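Local coordinates for protein aminoglycoside phosphotransferase (Mycobacterium smegmatis, PDB 6EF6) that phosphorylates (S)-1-amino-2-propanol, acting as a kinase of the aminoacetone utilization microcompartment and belonging to the aminoglycoside phosphotransferase family, at residues A[57-60]-A[65-68]; A[69-74]-A[252-257]. All blocks are in the same frame, centred on the assembly; numbering follows the deposited sequence.

Contact 1. Residues A[57-60]-A[65-68]; sequences YLVE and QSIL. With BEZ (benzoic acid), chain B.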
ATOM      1  N   TYR A  57       5.161 -14.743   7.038  1.00 28.98           N
ATOM      2  CA  TYR A  57       6.006 -15.510   7.944  1.00 28.89           C
ATOM      3  C   TYR A  57       7.419 -15.624   7.399  1.00 32.89           C
ATOM      4  O   TYR A  57       7.626 -15.872   6.204  1.00 31.66           O
ATOM      5  CB  TYR A  57       5.479 -16.935   8.113  1.00 28.78           C
ATOM      6  CG  TYR A  57       4.094 -17.017   8.718  1.00 32.45           C
ATOM      7  CD1 TYR A  57       2.969 -16.977   7.917  1.00 34.55           C
ATOM      8  CD2 TYR A  57       3.914 -17.124  10.100  1.00 39.78           C
ATOM      9  CE1 TYR A  57       1.705 -17.054   8.458  1.00 34.99           C
ATOM     10  CE2 TYR A  57       2.650 -17.189  10.645  1.00 40.31           C
ATOM     11  CZ  TYR A  57       1.548 -17.155   9.814  1.00 33.59           C
ATOM     12  OH  TYR A  57       0.301 -17.210  10.385  1.00 39.05           O
ATOM     13  N   LEU A  58       8.390 -15.484   8.294  1.00 34.02           N
ATOM     14  CA  LEU A  58       9.767 -15.849   7.995  1.00 31.44           C
ATOM     15  C   LEU A  58       9.896 -17.351   8.157  1.00 29.63           C
ATOM     16  O   LEU A  58       9.621 -17.883   9.238  1.00 32.31           O
ATOM     17  CB  LEU A  58      10.713 -15.133   8.950  1.00 30.47           C
ATOM     18  CG  LEU A  58      12.179 -15.587   8.858  1.00 39.47           C
ATOM     19  CD1 LEU A  58      12.708 -15.316   7.440  1.00 40.70           C
ATOM     20  CD2 LEU A  58      13.035 -14.875   9.897  1.00 43.27           C
ATOM     21  N   VAL A  59      10.311 -18.033   7.093  1.00 30.88           N
ATOM     22  CA  VAL A  59      10.484 -19.486   7.093  1.00 30.94           C
ATOM     23  C   VAL A  59      11.966 -19.783   7.264  1.00 36.26           C
ATOM     24  O   VAL A  59      12.789 -19.317   6.465  1.00 35.30           O
ATOM     25  CB  VAL A  59       9.996 -20.089   5.762  1.00 31.93           C
ATOM     26  CG1 VAL A  59      10.186 -21.615   5.755  1.00 39.01           C
ATOM     27  CG2 VAL A  59       8.557 -19.732   5.479  1.00 31.89           C
ATOM     28  N   GLU A  60      12.316 -20.595   8.258  1.00 37.75           N
ATOM     29  CA  GLU A  60      13.717 -20.899   8.536  1.00 37.64           C
ATOM     30  C   GLU A  60      13.909 -22.405   8.595  1.00 37.34           C
ATOM     31  O   GLU A  60      13.255 -23.085   9.388  1.00 40.71           O
ATOM     32  CB  GLU A  60      14.186 -20.242   9.834  1.00 44.31           C
ATOM     33  CG  GLU A  60      14.057 -18.727   9.772  1.00 48.20           C
ATOM     34  CD  GLU A  60      14.528 -18.023  11.030  1.00 59.80           C
ATOM     35  OE1 GLU A  60      15.664 -17.500  11.016  1.00 64.20           O
ATOM     36  OE2 GLU A  60      13.769 -17.985  12.026  1.00 60.81           O
ATOM     37  N   GLN A  65      16.450 -19.278   4.515  1.00 37.06           N
ATOM     38  CA  GLN A  65      15.406 -18.340   4.906  1.00 35.38           C
ATOM     39  C   GLN A  65      14.556 -18.009   3.693  1.00 31.90           C
ATOM     40  O   GLN A  65      15.078 -17.905   2.581  1.00 33.04           O
ATOM     41  CB  GLN A  65      15.996 -17.032   5.428  1.00 38.86           C
ATOM     42  CG  GLN A  65      16.653 -17.146   6.789  1.00 43.64           C
ATOM     43  CD  GLN A  65      17.163 -15.804   7.285  1.00 44.52           C
ATOM     44  OE1 GLN A  65      17.793 -15.062   6.541  1.00 43.31           O
ATOM     45  NE2 GLN A  65      16.886 -15.488   8.537  1.00 45.43           N
ATOM     46  N   SER A  66      13.249 -17.866   3.909  1.00 30.07           N
ATOM     47  CA  SER A  66      12.335 -17.386   2.875  1.00 26.72           C
ATOM     48  C   SER A  66      11.091 -16.817   3.547  1.00 26.38           C
ATOM     49  O   SER A  66      10.992 -16.790   4.771  1.00 28.24           O
ATOM     50  CB  SER A  66      12.031 -18.478   1.836  1.00 27.95           C
ATOM     51  OG  SER A  66      11.484 -19.645   2.437  1.00 30.81           O
ATOM     52  N   ILE A  67      10.177 -16.290   2.736  1.00 25.75           N
ATOM     53  CA  ILE A  67       9.008 -15.575   3.234  1.00 27.66           C
ATOM     54  C   ILE A  67       7.732 -16.174   2.661  1.00 26.90           C
ATOM     55  O   ILE A  67       7.590 -16.318   1.437  1.00 28.51           O
ATOM     56  CB  ILE A  67       9.099 -14.070   2.929  1.00 27.17           C
ATOM     57  CG1 ILE A  67      10.259 -13.484   3.747  1.00 31.48           C
ATOM     58  CG2 ILE A  67       7.792 -13.403   3.273  1.00 27.25           C
ATOM     59  CD1 ILE A  67      10.657 -12.101   3.324  1.00 43.08           C
ATOM     60  N   LEU A  68       6.787 -16.501   3.533  1.00 25.13           N
ATOM     61  CA  LEU A  68       5.517 -17.069   3.097  1.00 28.03           C
ATOM     62  C   LEU A  68       4.383 -16.084   3.392  1.00 26.00           C
ATOM     63  O   LEU A  68       4.194 -15.683   4.548  1.00 29.69           O
ATOM     64  CB  LEU A  68       5.281 -18.403   3.812  1.00 30.99           C
ATOM     65  CG  LEU A  68       4.161 -19.262   3.279  1.00 36.49           C
ATOM     66  CD1 LEU A  68       4.493 -19.811   1.917  1.00 34.63           C
ATOM     67  CD2 LEU A  68       3.931 -20.425   4.263  1.00 41.14           C
TER
HETATM   68  C   BEZ B 401       4.339  -9.272   0.831  1.00 33.55           C
HETATM   69  O1  BEZ B 401       3.985  -9.112  -0.338  1.00 31.00           O
HETATM   70  O2  BEZ B 401       3.475  -9.233   1.753  1.00 36.59           O
HETATM   71  C1  BEZ B 401       5.785  -9.502   1.109  1.00 28.18           C
HETATM   72  C2  BEZ B 401       6.298  -9.284   2.374  1.00 32.25           C
HETATM   73  C3  BEZ B 401       7.649  -9.507   2.613  1.00 35.12           C
HETATM   74  C4  BEZ B 401       8.477  -9.931   1.582  1.00 34.21           C
HETATM   75  C5  BEZ B 401       7.954 -10.152   0.312  1.00 29.93           C
HETATM   76  C6  BEZ B 401       6.613  -9.925   0.081  1.00 33.39           C

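Contact 2. Residues A[69-74]-A[252-257]; sequences RVHRQD and DFDDCG. With NA (sodium ion), chain D; BEZ (benzoic acid), chain B.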
ATOM      1  N   ARG A  69       3.635 -15.687   2.369  1.00 25.12           N
ATOM      2  CA  ARG A  69       2.510 -14.767   2.514  1.00 22.60           C
ATOM      3  C   ARG A  69       1.183 -15.525   2.409  1.00 24.62           C
ATOM      4  O   ARG A  69       0.872 -16.091   1.351  1.00 27.96           O
ATOM      5  CB  ARG A  69       2.577 -13.700   1.419  1.00 26.62           C
ATOM      6  CG  ARG A  69       1.437 -12.699   1.438  1.00 25.63           C
ATOM      7  CD  ARG A  69       1.654 -11.640   0.355  1.00 25.43           C
ATOM      8  NE  ARG A  69       1.339 -12.152  -0.961  1.00 24.10           N
ATOM      9  CZ  ARG A  69       1.427 -11.422  -2.075  1.00 22.31           C
ATOM     10  NH1 ARG A  69       1.913 -10.175  -2.042  1.00 22.09           N
ATOM     11  NH2 ARG A  69       1.007 -11.944  -3.203  1.00 25.84           N
ATOM     12  N   VAL A  70       0.390 -15.519   3.477  1.00 24.19           N
ATOM     13  CA  VAL A  70      -0.930 -16.156   3.487  1.00 25.95           C
ATOM     14  C   VAL A  70      -1.985 -15.067   3.274  1.00 27.04           C
ATOM     15  O   VAL A  70      -2.179 -14.198   4.125  1.00 27.98           O
ATOM     16  CB  VAL A  70      -1.180 -16.920   4.794  1.00 26.00           C
ATOM     17  CG1 VAL A  70      -2.600 -17.528   4.815  1.00 28.21           C
ATOM     18  CG2 VAL A  70      -0.155 -18.037   4.987  1.00 29.35           C
ATOM     19  N   HIS A  71      -2.692 -15.106   2.146  1.00 27.41           N
ATOM     20  CA  HIS A  71      -3.629 -14.038   1.814  1.00 26.62           C
ATOM     21  C   HIS A  71      -4.866 -14.115   2.685  1.00 29.59           C
ATOM     22  O   HIS A  71      -5.414 -15.194   2.943  1.00 30.60           O
ATOM     23  CB  HIS A  71      -4.032 -14.147   0.348  1.00 26.52           C
ATOM     24  CG  HIS A  71      -2.967 -13.703  -0.592  1.00 23.20           C
ATOM     25  ND1 HIS A  71      -2.945 -12.437  -1.125  1.00 24.48           N
ATOM     26  CD2 HIS A  71      -1.878 -14.337  -1.081  1.00 24.00           C
ATOM     27  CE1 HIS A  71      -1.874 -12.310  -1.893  1.00 25.08           C
ATOM     28  NE2 HIS A  71      -1.221 -13.457  -1.903  1.00 23.55           N
ATOM     29  N   ARG A  72      -5.305 -12.961   3.164  1.00 28.65           N
ATOM     30  CA  ARG A  72      -6.521 -12.957   3.930  1.00 32.10           C
ATOM     31  C   ARG A  72      -7.706 -13.369   3.056  1.00 31.50           C
ATOM     32  O   ARG A  72      -7.645 -13.374   1.824  1.00 34.47           O
ATOM     33  CB  ARG A  72      -6.728 -11.625   4.636  1.00 37.63           C
ATOM     34  CG  ARG A  72      -6.888 -10.464   3.737  1.00 40.62           C
ATOM     35  CD  ARG A  72      -7.005  -9.238   4.616  1.00 46.50           C
ATOM     36  NE  ARG A  72      -7.366  -8.046   3.869  1.00 49.76           N
ATOM     37  CZ  ARG A  72      -6.494  -7.280   3.227  1.00 53.85           C
ATOM     38  NH1 ARG A  72      -6.915  -6.202   2.582  1.00 59.55           N
ATOM     39  NH2 ARG A  72      -5.203  -7.586   3.234  1.00 56.28           N
ATOM     40  N   GLN A  73      -8.767 -13.798   3.727  1.00 37.96           N
ATOM     41  CA  GLN A  73      -9.914 -14.367   3.043  1.00 44.58           C
ATOM     42  C   GLN A  73     -10.640 -13.296   2.244  1.00 45.79           C
ATOM     43  O   GLN A  73     -10.783 -12.158   2.689  1.00 45.31           O
ATOM     44  CB  GLN A  73     -10.867 -14.977   4.079  1.00 49.38           C
ATOM     45  CG  GLN A  73     -12.227 -15.347   3.534  1.00 69.13           C
ATOM     46  CD  GLN A  73     -13.153 -15.886   4.605  1.00 78.36           C
ATOM     47  OE1 GLN A  73     -12.737 -16.666   5.464  1.00 75.18           O
ATOM     48  NE2 GLN A  73     -14.414 -15.462   4.566  1.00 81.24           N
ATOM     49  N   ASP A  74     -11.070 -13.657   1.037  1.00 50.65           N
ATOM     50  CA  ASP A  74     -12.055 -12.943   0.235  1.00 55.15           C
ATOM     51  C   ASP A  74     -11.519 -11.683  -0.450  1.00 52.08           C
ATOM     52  O   ASP A  74     -12.243 -11.087  -1.246  1.00 59.91           O
ATOM     53  CB  ASP A  74     -13.335 -12.590   1.018  1.00 66.38           C
ATOM     54  CG  ASP A  74     -14.213 -13.806   1.267  1.00 82.19           C
ATOM     55  OD1 ASP A  74     -14.268 -14.688   0.381  1.00 84.23           O
ATOM     56  OD2 ASP A  74     -14.832 -13.891   2.351  1.00 84.59           O
ATOM     57  N   ASP A 252       4.974  -5.984  -0.528  1.00 19.89           N
ATOM     58  CA  ASP A 252       3.544  -5.807  -0.272  1.00 18.98           C
ATOM     59  C   ASP A 252       2.852  -5.032  -1.389  1.00 16.86           C
ATOM     60  O   ASP A 252       2.218  -4.000  -1.173  1.00 16.91           O
ATOM     61  CB  ASP A 252       3.297  -5.143   1.084  1.00 21.24           C
ATOM     62  CG  ASP A 252       1.832  -5.192   1.505  1.00 25.92           C
ATOM     63  OD1 ASP A 252       1.054  -5.896   0.843  1.00 24.49           O
ATOM     64  OD2 ASP A 252       1.477  -4.510   2.491  1.00 26.98           O
ATOM     65  N   PHE A 253       2.913  -5.639  -2.581  1.00 17.56           N
ATOM     66  CA  PHE A 253       2.160  -5.176  -3.757  1.00 18.98           C
ATOM     67  C   PHE A 253       0.686  -5.619  -3.713  1.00 19.65           C
ATOM     68  O   PHE A 253      -0.008  -5.567  -4.734  1.00 19.06           O
ATOM     69  CB  PHE A 253       2.846  -5.623  -5.075  1.00 18.09           C
ATOM     70  CG  PHE A 253       4.055  -4.846  -5.463  1.00 16.27           C
ATOM     71  CD1 PHE A 253       5.282  -5.003  -4.797  1.00 17.93           C
ATOM     72  CD2 PHE A 253       4.038  -4.033  -6.590  1.00 17.42           C
ATOM     73  CE1 PHE A 253       6.408  -4.312  -5.198  1.00 16.89           C
ATOM     74  CE2 PHE A 253       5.182  -3.340  -6.969  1.00 17.21           C
ATOM     75  CZ  PHE A 253       6.356  -3.472  -6.296  1.00 16.81           C
ATOM     76  N   ASP A 254       0.189  -6.118  -2.573  1.00 18.58           N
ATOM     77  CA  ASP A 254      -1.122  -6.752  -2.590  1.00 19.53           C
ATOM     78  C   ASP A 254      -2.277  -5.773  -2.809  1.00 18.98           C
ATOM     79  O   ASP A 254      -3.373  -6.251  -3.108  1.00 19.15           O
ATOM     80  CB  ASP A 254      -1.329  -7.502  -1.270  1.00 21.99           C
ATOM     81  CG  ASP A 254      -2.566  -8.416  -1.290  1.00 22.31           C
ATOM     82  OD1 ASP A 254      -2.722  -9.267  -2.192  1.00 23.34           O
ATOM     83  OD2 ASP A 254      -3.401  -8.315  -0.352  1.00 24.92           O
ATOM     84  N   ASP A 255      -2.098  -4.481  -2.640  1.00 18.23           N
ATOM     85  CA  ASP A 255      -3.116  -3.479  -2.969  1.00 17.70           C
ATOM     86  C   ASP A 255      -2.933  -2.897  -4.356  1.00 18.60           C
ATOM     87  O   ASP A 255      -3.611  -1.955  -4.724  1.00 17.65           O
ATOM     88  CB  ASP A 255      -3.223  -2.343  -1.934  1.00 21.21           C
ATOM     89  CG  ASP A 255      -3.949  -2.719  -0.686  1.00 25.15           C
ATOM     90  OD1 ASP A 255      -4.662  -3.731  -0.679  1.00 23.83           O
ATOM     91  OD2 ASP A 255      -3.732  -1.958   0.307  1.00 23.27           O
ATOM     92  N   CYS A 256      -2.013  -3.417  -5.151  1.00 17.25           N
ATOM     93  CA  CYS A 256      -1.730  -2.748  -6.415  1.00 17.39           C
ATOM     94  C   CYS A 256      -2.937  -2.821  -7.350  1.00 16.94           C
ATOM     95  O   CYS A 256      -3.774  -3.717  -7.287  1.00 17.45           O
ATOM     96  CB  CYS A 256      -0.475  -3.316  -7.088  1.00 17.67           C
ATOM     97  SG  CYS A 256      -0.622  -4.911  -7.963  1.00 18.26           S
ATOM     98  N   GLY A 257      -3.053  -1.801  -8.196  1.00 17.82           N
ATOM     99  CA  GLY A 257      -4.180  -1.745  -9.129  1.00 18.59           C
ATOM    100  C   GLY A 257      -4.232  -0.371  -9.765  1.00 17.02           C
ATOM    101  O   GLY A 257      -3.238   0.318  -9.802  1.00 17.61           O
TER
HETATM  102 NA    NA D 403      -0.806  -3.268   2.429  1.00 44.00          NA
HETATM  103  C   BEZ B 401       4.339  -9.272   0.831  1.00 33.55           C
HETATM  104  O1  BEZ B 401       3.985  -9.112  -0.338  1.00 31.00           O
HETATM  105  O2  BEZ B 401       3.475  -9.233   1.753  1.00 36.59           O
HETATM  106  C1  BEZ B 401       5.785  -9.502   1.109  1.00 28.18           C
HETATM  107  C2  BEZ B 401       6.298  -9.284   2.374  1.00 32.25           C
HETATM  108  C3  BEZ B 401       7.649  -9.507   2.613  1.00 35.12           C
HETATM  109  C4  BEZ B 401       8.477  -9.931   1.582  1.00 34.21           C
HETATM  110  C5  BEZ B 401       7.954 -10.152   0.312  1.00 29.93           C
HETATM  111  C6  BEZ B 401       6.613  -9.925   0.081  1.00 33.39           C
HETATM  112  O   HOH W   1      -4.804 -10.542   0.102  1.00 24.10           O
HETATM  113  O   HOH W   2      -3.566  -6.138   1.284  1.00 31.66           O
HETATM  114  O   HOH W   3      -0.848  -3.721   0.268  1.00 24.42           O
HETATM  115  O   HOH W   4      -1.203  -5.684   2.771  1.00 30.42           O
HETATM  116  O   HOH W   5      -2.768  -2.796   2.659  1.00 45.09           O

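Contact 1. Residues A[57-60]-A[65-68]
Tyr-57 and Val-59 pair with Leu-68 and Ser-66 across two antiparallel strands whose local axes come within 4.6 Å and run at 145° to each other. Both are hydrogen-bonded pairs, each closed by two N-H···O=C bonds. The shortest and straightest runs from Val-59 N to Ser-66 O, at 2.7 Å and 174°. At the non-hydrogen-bonded positions, Ile-67 CA and Gln-65 CA point C-H groups at Tyr-57 O and Val-59 O, the carbonyls one residue before their pair partners.

On one face of the sheet, Val-59 turns CG2 over CB of Leu-68 (3.9 Å), while its CB meets Ser-66 OG, a hydroxyl bonded to His-128 of the next strand. On the other face, Glu-60 and Gln-65 lie side by side. Gln-65 NE2 makes a weak bond to Glu-60 OE1 (3.4 Å), but its stronger partner is Glu-136. Ile-67 faces the same way, its CG1 swung beside the backbone N (chi1 -67°), and its tip CD1 lies 3.5 Å from C4 of the benzoic acid ring.

This is the beta hairpin 55-61/64-70 of the five-stranded N-terminal sheet of a protein-kinase-like fold, with one apolar residue lining the ligand pocket.

Contact 2. Residues A[69-74]-A[252-257]
A chi1 of -169° swings the Asp-254 carboxylate away from its backbone N and across to the ring of His-71. OD1 meets that ring at the edge, 3.2 Å from His-71 CE1, with the ring and carboxylate planes 62° apart. Arg-69 runs out straight from the strand and then bends at chi3 (76°), bringing its guanidinium round to the bound acid. NH1 of Arg-69 donates to O1 of benzoic acid at 2.9 Å, and its CD lies against the same carboxylate. NH2 is held by a salt bridge to Glu-84 of helix 78-94. Asp-252 N adds a weak bond to the same oxygen of the benzoic acid, so both segments reach the carboxyl end of the ligand, Arg-69 more firmly.

The fold explains the meeting. An Arg-Glu pair joins the third strand of the N-terminal sheet to the helix after it, a place where protein kinases commonly have Lys-Glu, and Asp-252, Phe-253 and Asp-254 probably correspond to their DFG segment. Asp-252 OD2 binds the sodium ion at 2.6 Å; Asp-231 is a second protein ligand, and three waters add to the shell.

Water carries much of the remaining contact. One molecule bridges His-71 ND1 and Asp-254 OD2, 2.7 Å from the latter. Another accepts from Arg-72 NH2 (2.9 Å) and donates to Asp-254 OD2, with a longer reach to Asp-255 OD1. With Asn-54 ND2 as a third donor, OD2 is well satisfied although buried. Arg-72 NH2 itself stays 4.1 Å from Asp-254 OD2, which lies well out of the guanidinium plane: charge attraction without a directed N-H. Its guanidinium also makes a cation-pi contact with Tyr-75.

Strand 64-70 serves both contacts, and contact 1 closes before contact 2 opens along the chain. Contact 1 is local, a hairpin between sheet neighbours. Contact 2 spans 178 residues to the loop between strands 248-250 and 259-260, tying the N-terminal sheet to the metal-binding part of the kinase. Their centres lie about 17 Å apart, yet the two touch where Tyr-57 CE1 packs on Val-70 CG2 at 4.1 Å. Benzoic acid links them as well: its ring end meets the first and its carboxylate the second. One strand thus contributes both an apolar wall and a charged grip to a pocket lying between the sheet and the sodium site.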